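Local coordinates for protein pullulanase (Klebsiella oxytoca, PDB 2YOC) that hydrolyses alpha-1,6-glucosidic linkages in pullulan and related dextrins, as a glycosyl hydrolase secreted through a type 2 secretion system, at residues D339-Y347 with E377-D386; H370-Y378 with D469-S477. All blocks are in the same frame, centred on the assembly; numbering follows the deposited sequence.

In the fold
Interactions 1 and 2 share Glu377 and Tyr378, where 370-378 runs into 377-386; their centres are about 14 Å apart. Residues 371-372 and 379-380 are neighbouring antiparallel strands, joined by the loop that holds residues 373-378. In interaction 1 the second of these strands pairs with the start of strand 344-353 in the CBM48-type beta domain; in interaction 2 the loop packs on 469-477, which supplies three ligands of a calcium ion. The two are stitched together where Gln380 OE1 lies 2.6 Å from Ser371 OG, a probable hydrogen bond, and where Phe344 CE1 packs 3.6 Å from Ser373 CB. The calcium is about 10 Å from the Glu377 side chain.

Interaction 1. Residues D339-Y347 with E377-D386. With SO4 (sulfate ion), chain O.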
# COMPACT_ATOMS: atom_id res chain seq x y z
N ASP B 339 -52.46 16.77 46.82
CA ASP B 339 -52.08 17.80 47.79
C ASP B 339 -50.54 17.89 47.88
O ASP B 339 -50.00 18.98 48.09
CB ASP B 339 -52.69 17.53 49.17
CG ASP B 339 -53.08 16.08 49.45
OD1 ASP B 339 -52.16 15.24 49.64
OD2 ASP B 339 -54.30 15.79 49.47
N LEU B 340 -49.84 16.76 47.64
CA LEU B 340 -48.39 16.68 47.70
C LEU B 340 -47.67 17.46 46.60
O LEU B 340 -46.44 17.56 46.64
CB LEU B 340 -47.92 15.22 47.79
CG LEU B 340 -48.47 14.43 48.97
CD1 LEU B 340 -48.38 12.96 48.73
CD2 LEU B 340 -47.76 14.78 50.24
N LYS B 341 -48.39 18.05 45.64
CA LYS B 341 -47.72 18.84 44.59
C LYS B 341 -46.86 19.94 45.26
O LYS B 341 -47.39 20.78 46.00
CB LYS B 341 -48.74 19.47 43.63
CG LYS B 341 -48.18 20.40 42.56
CD LYS B 341 -49.31 21.17 41.86
CE LYS B 341 -48.93 21.85 40.55
NZ LYS B 341 -49.87 22.98 40.24
N GLY B 342 -45.54 19.86 45.04
CA GLY B 342 -44.58 20.81 45.59
C GLY B 342 -43.89 20.37 46.87
O GLY B 342 -42.94 21.03 47.30
N ALA B 343 -44.34 19.27 47.48
CA ALA B 343 -43.69 18.77 48.69
C ALA B 343 -42.30 18.23 48.38
O ALA B 343 -42.02 17.73 47.26
CB ALA B 343 -44.53 17.68 49.35
N PHE B 344 -41.41 18.35 49.38
CA PHE B 344 -40.05 17.86 49.31
C PHE B 344 -40.03 16.44 49.83
O PHE B 344 -40.87 16.07 50.65
CB PHE B 344 -39.10 18.78 50.07
CG PHE B 344 -38.90 20.11 49.39
CD1 PHE B 344 -38.10 20.22 48.26
CD2 PHE B 344 -39.48 21.26 49.91
CE1 PHE B 344 -37.92 21.45 47.63
CE2 PHE B 344 -39.26 22.50 49.31
CZ PHE B 344 -38.50 22.59 48.16
N TYR B 345 -39.11 15.63 49.32
CA TYR B 345 -39.03 14.23 49.73
C TYR B 345 -37.69 13.64 49.45
O TYR B 345 -36.91 14.13 48.62
CB TYR B 345 -40.14 13.39 49.02
CG TYR B 345 -39.89 13.13 47.56
CD1 TYR B 345 -40.11 14.11 46.60
CD2 TYR B 345 -39.46 11.87 47.12
CE1 TYR B 345 -39.88 13.87 45.25
CE2 TYR B 345 -39.21 11.62 45.77
CZ TYR B 345 -39.41 12.63 44.84
OH TYR B 345 -39.14 12.41 43.50
N ARG B 346 -37.45 12.51 50.11
CA ARG B 346 -36.31 11.64 49.95
C ARG B 346 -36.80 10.24 50.30
O ARG B 346 -37.81 10.11 51.00
CB ARG B 346 -35.19 12.04 50.92
CG ARG B 346 -34.52 13.36 50.57
CD ARG B 346 -33.20 13.51 51.25
NE ARG B 346 -33.34 13.58 52.70
CZ ARG B 346 -32.77 14.50 53.46
NH1 ARG B 346 -32.03 15.45 52.91
NH2 ARG B 346 -32.93 14.47 54.77
N TYR B 347 -36.12 9.21 49.82
CA TYR B 347 -36.44 7.83 50.13
C TYR B 347 -35.53 7.41 51.23
O TYR B 347 -34.32 7.58 51.10
CB TYR B 347 -36.22 6.90 48.92
CG TYR B 347 -37.13 7.21 47.76
CD1 TYR B 347 -38.51 7.15 47.89
CD2 TYR B 347 -36.61 7.61 46.53
CE1 TYR B 347 -39.36 7.47 46.84
CE2 TYR B 347 -37.45 7.93 45.46
CZ TYR B 347 -38.82 7.84 45.62
OH TYR B 347 -39.67 8.13 44.58
N GLU B 377 -30.39 18.81 47.77
CA GLU B 377 -30.48 18.09 49.05
C GLU B 377 -31.75 17.26 49.16
O GLU B 377 -31.73 16.19 49.79
CB GLU B 377 -30.39 19.04 50.24
CG GLU B 377 -29.06 19.76 50.36
CD GLU B 377 -29.01 20.79 51.47
OE1 GLU B 377 -30.09 21.14 52.01
OE2 GLU B 377 -27.89 21.26 51.80
N TYR B 378 -32.87 17.77 48.60
CA TYR B 378 -34.18 17.11 48.62
C TYR B 378 -34.80 17.13 47.23
O TYR B 378 -34.72 18.15 46.53
CB TYR B 378 -35.16 17.79 49.59
CG TYR B 378 -34.69 17.91 51.03
CD1 TYR B 378 -33.84 18.94 51.42
CD2 TYR B 378 -35.18 17.06 52.01
CE1 TYR B 378 -33.42 19.07 52.75
CE2 TYR B 378 -34.82 17.21 53.35
CZ TYR B 378 -33.93 18.21 53.71
OH TYR B 378 -33.53 18.34 55.03
N SER B 379 -35.48 16.03 46.87
CA SER B 379 -36.23 15.98 45.61
C SER B 379 -37.57 16.72 45.88
O SER B 379 -38.02 16.81 47.03
CB SER B 379 -36.51 14.53 45.21
OG SER B 379 -35.35 13.73 45.13
N GLN B 380 -38.19 17.27 44.83
CA GLN B 380 -39.47 17.94 44.95
C GLN B 380 -40.51 17.26 44.05
O GLN B 380 -40.19 16.90 42.92
CB GLN B 380 -39.34 19.41 44.54
CG GLN B 380 -40.42 20.29 45.14
CD GLN B 380 -40.41 21.70 44.61
OE1 GLN B 380 -39.65 22.05 43.69
NE2 GLN B 380 -41.29 22.52 45.14
N VAL B 381 -41.75 17.11 44.53
CA VAL B 381 -42.86 16.57 43.73
C VAL B 381 -43.23 17.69 42.76
O VAL B 381 -43.49 18.81 43.20
CB VAL B 381 -44.09 16.14 44.59
CG1 VAL B 381 -45.29 15.82 43.70
CG2 VAL B 381 -43.76 14.95 45.48
N VAL B 382 -43.23 17.39 41.46
CA VAL B 382 -43.54 18.37 40.42
C VAL B 382 -44.37 17.81 39.26
O VAL B 382 -44.40 16.61 39.02
CB VAL B 382 -42.24 19.07 39.93
CG1 VAL B 382 -41.56 18.29 38.81
CG2 VAL B 382 -42.52 20.50 39.50
N ASP B 383 -45.05 18.73 38.55
CA ASP B 383 -45.85 18.46 37.35
C ASP B 383 -45.33 19.37 36.24
O ASP B 383 -45.79 20.51 36.10
CB ASP B 383 -47.34 18.69 37.63
CG ASP B 383 -48.19 18.54 36.39
OD1 ASP B 383 -48.21 17.42 35.82
OD2 ASP B 383 -48.78 19.57 35.95
N LEU B 384 -44.36 18.87 35.44
CA LEU B 384 -43.77 19.67 34.36
C LEU B 384 -44.80 20.22 33.37
O LEU B 384 -44.51 21.20 32.67
CB LEU B 384 -42.62 18.95 33.65
CG LEU B 384 -41.45 18.50 34.52
CD1 LEU B 384 -40.49 17.71 33.72
CD2 LEU B 384 -40.71 19.66 35.12
N ASN B 385 -46.00 19.65 33.36
CA ASN B 385 -47.05 20.10 32.46
C ASN B 385 -47.86 21.33 32.92
O ASN B 385 -48.70 21.82 32.18
CB ASN B 385 -47.90 18.92 31.97
CG ASN B 385 -47.16 18.17 30.88
OD1 ASN B 385 -46.75 18.73 29.85
ND2 ASN B 385 -46.86 16.91 31.15
N ASP B 386 -47.54 21.83 34.12
CA ASP B 386 -48.19 22.97 34.78
C ASP B 386 -47.90 24.30 34.07
O ASP B 386 -46.74 24.65 33.85
CB ASP B 386 -47.78 23.00 36.27
CG ASP B 386 -48.39 24.08 37.15
OD1 ASP B 386 -49.37 24.71 36.73
OD2 ASP B 386 -47.88 24.28 38.28
S SO4 O . -42.22 26.46 44.35
O1 SO4 O . -41.08 25.71 44.94
O2 SO4 O . -42.99 25.56 43.47
O3 SO4 O . -41.72 27.59 43.52
O4 SO4 O . -43.11 26.98 45.42
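Phe344 and Tyr345 run antiparallel to Gln380 and Ser379, Phe344-Gln380 being the non-hydrogen-bonded pair and Tyr345-Ser379 the hydrogen-bonded one, closed by Tyr345 N to Ser379 O (2.8 Å) and Ser379 N to Tyr345 O. The pairing runs on past the short strand: Val381 N reaches Ala343 O at 2.8 Å, and Gly342 N returns to Val381 O from the type II turn of residues 340-343.

The side chains divide between the two faces of the sheet. On one, the extended Gln380, CG anti to the backbone N (chi1 -157°), passes obliquely by the Phe344 ring; its CG makes an off-centre CH-pi contact, and its amide plane is only 12° from the ring plane. That puts NE2 between two acceptors, Gly342 O at 3.1 Å and, at 3.2 Å, O1 of a sulfate ion, probably from the crystallisation liquor and also held by Thr566; OE1 goes to Ser371 OG, so both ends of the amide are held. On the other face the Tyr345 ring lies against Ser379, whose CB sits over it 3.7 Å from the ring centroid, while Tyr345 OH and Ser379 OG both bond to Asp366. Val381 CG2 packs beside Tyr345 CD1.

At one end the Arg346 guanidinium lies flat on the Tyr378 ring, planes 14° apart and centres 4.0 Å apart. Its NH1 donates, within the guanidinium plane, to Glu377 O, and NE pairs with Glu363, so the stacked group is fixed in its rotation by bonds at its rim. At the far end the extended Lys341 makes a salt bridge from NZ to Asp386 OD2 (3.1 Å), its hydrogen bond weak.

The arrangement is a short strand, 379-380, inserted between strands 344-353 and 371-372 of an antiparallel sheet, consistent with a CBM48 (isoamylase N-terminal type) beta domain.

Interaction 2. Residues H370-Y378 with D469-S477; sequences HSLSTNSEY and DLATVNEFS. With CA (calcium ion), chain K.
Thr374 sets its methyl CG2 over one face of the Phe476 ring, 3.8 Å from the centroid. The methyl gets there because it stands anti to the backbone N, while OG1 lies anti to the carbonyl carbon, beside the N (chi1 -55°). Round the same ring, Asn375 CB approaches obliquely at 3.5 Å from CE2, and the carboxylate of Glu377 comes up at the edge, its plane turned 52° from the ring.

Asn375 and Glu475 are tied by two bonds that run opposite ways. Glu475 N donates to Asn375 OD1 at 3.2 Å, nearly straight at the hydrogen (165°) but arriving from well above the carbonyl plane of the amide; Asn375 N returns a weak bond to Glu475 OE1. The amides of Asn375 and Asn474 lie stacked, almost parallel, and Asn474 OD1 accepts from Phe476 N on a lone pair in its own carbonyl plane, an Asx turn that shapes the chain beside the ring.

Glu475 also belongs, through OE2, to a calcium site at the start of the Pullulanase Ins family region; the other ligands are Asp469 OD1, 2.3 Å from the calcium ion, Leu470 O at 2.4 Å, and Glu556 from elsewhere in the chain. Both carboxylates are thus divided: one oxygen of each meets the metal, the other the loop 373-378.

For Asp469 that second oxygen is OD2, which takes the hydroxyl of Ser376 (OG) at 2.7 Å on its syn side, somewhat out of the carboxylate plane, and also bonds His551. Leu372 CD1 lies by Asp469 OD2, the two side chains crossing obliquely.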
# COMPACT_ATOMS: atom_id res chain seq x y z
N HIS B 370 -37.46 15.39 39.22
CA HIS B 370 -37.66 16.32 38.10
C HIS B 370 -37.56 17.78 38.54
O HIS B 370 -37.47 18.66 37.69
CB HIS B 370 -38.95 16.04 37.31
CG HIS B 370 -38.95 14.73 36.58
ND1 HIS B 370 -37.81 14.26 35.95
CD2 HIS B 370 -39.95 13.84 36.39
CE1 HIS B 370 -38.15 13.08 35.43
NE2 HIS B 370 -39.43 12.80 35.66
N SER B 371 -37.55 18.00 39.87
CA SER B 371 -37.39 19.28 40.56
C SER B 371 -36.66 19.00 41.88
O SER B 371 -36.85 17.92 42.45
CB SER B 371 -38.75 19.93 40.83
OG SER B 371 -38.65 21.24 41.39
N LEU B 372 -35.82 19.95 42.37
CA LEU B 372 -35.05 19.80 43.63
C LEU B 372 -35.04 21.07 44.50
O LEU B 372 -35.44 22.14 44.04
CB LEU B 372 -33.59 19.43 43.32
CG LEU B 372 -33.27 18.27 42.38
CD1 LEU B 372 -32.04 18.59 41.56
CD2 LEU B 372 -33.04 16.98 43.16
N SER B 373 -34.54 20.95 45.76
CA SER B 373 -34.31 22.07 46.70
C SER B 373 -32.89 22.63 46.37
O SER B 373 -32.23 22.09 45.47
CB SER B 373 -34.33 21.56 48.13
OG SER B 373 -33.23 20.69 48.36
N THR B 374 -32.41 23.67 47.10
CA THR B 374 -31.07 24.24 46.87
C THR B 374 -29.99 23.19 47.14
O THR B 374 -30.08 22.46 48.15
CB THR B 374 -30.87 25.53 47.69
OG1 THR B 374 -31.91 26.44 47.39
CG2 THR B 374 -29.52 26.20 47.43
N ASN B 375 -29.01 23.09 46.23
CA ASN B 375 -27.88 22.15 46.25
C ASN B 375 -28.29 20.65 46.20
O ASN B 375 -27.54 19.76 46.63
CB ASN B 375 -26.83 22.50 47.34
CG ASN B 375 -25.38 22.27 46.93
OD1 ASN B 375 -24.98 22.47 45.78
ND2 ASN B 375 -24.56 21.85 47.88
N SER B 376 -29.51 20.41 45.63
CA SER B 376 -30.10 19.10 45.36
C SER B 376 -30.21 18.19 46.59
O SER B 376 -30.17 16.97 46.48
CB SER B 376 -29.34 18.43 44.22
OG SER B 376 -28.96 19.38 43.24
N GLU B 377 -30.39 18.81 47.77
CA GLU B 377 -30.48 18.09 49.05
C GLU B 377 -31.75 17.26 49.16
O GLU B 377 -31.73 16.19 49.79
CB GLU B 377 -30.39 19.04 50.24
CG GLU B 377 -29.06 19.76 50.36
CD GLU B 377 -29.01 20.79 51.47
OE1 GLU B 377 -30.09 21.14 52.01
OE2 GLU B 377 -27.89 21.26 51.80
N TYR B 378 -32.87 17.77 48.60
CA TYR B 378 -34.18 17.11 48.62
C TYR B 378 -34.80 17.13 47.23
O TYR B 378 -34.72 18.15 46.53
CB TYR B 378 -35.16 17.79 49.59
CG TYR B 378 -34.69 17.91 51.03
CD1 TYR B 378 -33.84 18.94 51.42
CD2 TYR B 378 -35.18 17.06 52.01
CE1 TYR B 378 -33.42 19.07 52.75
CE2 TYR B 378 -34.82 17.21 53.35
CZ TYR B 378 -33.93 18.21 53.71
OH TYR B 378 -33.53 18.34 55.03
N ASP B 469 -28.59 18.80 36.29
CA ASP B 469 -28.08 19.06 37.63
C ASP B 469 -26.62 18.61 37.91
O ASP B 469 -26.36 17.44 38.19
CB ASP B 469 -29.08 18.66 38.73
CG ASP B 469 -28.54 18.86 40.13
OD1 ASP B 469 -27.92 19.93 40.39
OD2 ASP B 469 -28.73 17.95 40.97
N LEU B 470 -25.68 19.59 37.85
CA LEU B 470 -24.27 19.33 38.13
C LEU B 470 -24.05 19.37 39.60
O LEU B 470 -24.83 19.97 40.33
CB LEU B 470 -23.27 20.24 37.40
CG LEU B 470 -23.71 21.65 37.07
CD1 LEU B 470 -22.64 22.66 37.38
CD2 LEU B 470 -24.14 21.76 35.62
N ALA B 471 -23.02 18.67 40.05
CA ALA B 471 -22.65 18.53 41.44
C ALA B 471 -21.61 19.56 41.90
O ALA B 471 -21.65 19.99 43.06
CB ALA B 471 -22.11 17.11 41.66
N THR B 472 -20.72 19.96 40.99
CA THR B 472 -19.52 20.80 41.18
C THR B 472 -19.64 22.33 41.37
O THR B 472 -18.64 23.04 41.22
CB THR B 472 -18.45 20.36 40.19
OG1 THR B 472 -19.03 20.26 38.88
CG2 THR B 472 -17.82 19.04 40.58
N VAL B 473 -20.82 22.83 41.75
CA VAL B 473 -20.99 24.25 42.09
C VAL B 473 -21.96 24.30 43.26
O VAL B 473 -23.05 23.72 43.18
CB VAL B 473 -21.41 25.18 40.91
CG1 VAL B 473 -21.82 26.57 41.41
CG2 VAL B 473 -20.31 25.31 39.87
N ASN B 474 -21.57 24.97 44.37
CA ASN B 474 -22.43 25.11 45.52
C ASN B 474 -23.55 26.07 45.15
O ASN B 474 -23.27 27.21 44.74
CB ASN B 474 -21.65 25.60 46.73
CG ASN B 474 -22.36 25.38 48.05
OD1 ASN B 474 -23.53 25.73 48.23
ND2 ASN B 474 -21.67 24.82 49.01
N GLU B 475 -24.80 25.59 45.24
CA GLU B 475 -26.01 26.35 44.88
C GLU B 475 -26.41 27.34 45.96
O GLU B 475 -27.28 28.18 45.72
CB GLU B 475 -27.18 25.43 44.47
CG GLU B 475 -26.84 24.45 43.37
CD GLU B 475 -28.00 23.85 42.61
OE1 GLU B 475 -28.97 23.36 43.24
OE2 GLU B 475 -27.89 23.78 41.37
N PHE B 476 -25.76 27.27 47.13
CA PHE B 476 -25.97 28.22 48.22
C PHE B 476 -25.09 29.42 47.88
O PHE B 476 -23.87 29.27 47.73
CB PHE B 476 -25.59 27.61 49.58
CG PHE B 476 -26.52 26.50 50.02
CD1 PHE B 476 -27.80 26.80 50.49
CD2 PHE B 476 -26.13 25.17 49.95
CE1 PHE B 476 -28.66 25.77 50.90
CE2 PHE B 476 -27.00 24.15 50.37
CZ PHE B 476 -28.25 24.45 50.84
N SER B 477 -25.72 30.59 47.68
CA SER B 477 -25.04 31.82 47.27
C SER B 477 -23.86 32.17 48.20
O SER B 477 -22.73 32.37 47.75
CB SER B 477 -26.02 32.98 47.15
OG SER B 477 -26.40 33.54 48.41
CA CA K . -26.46 21.42 41.36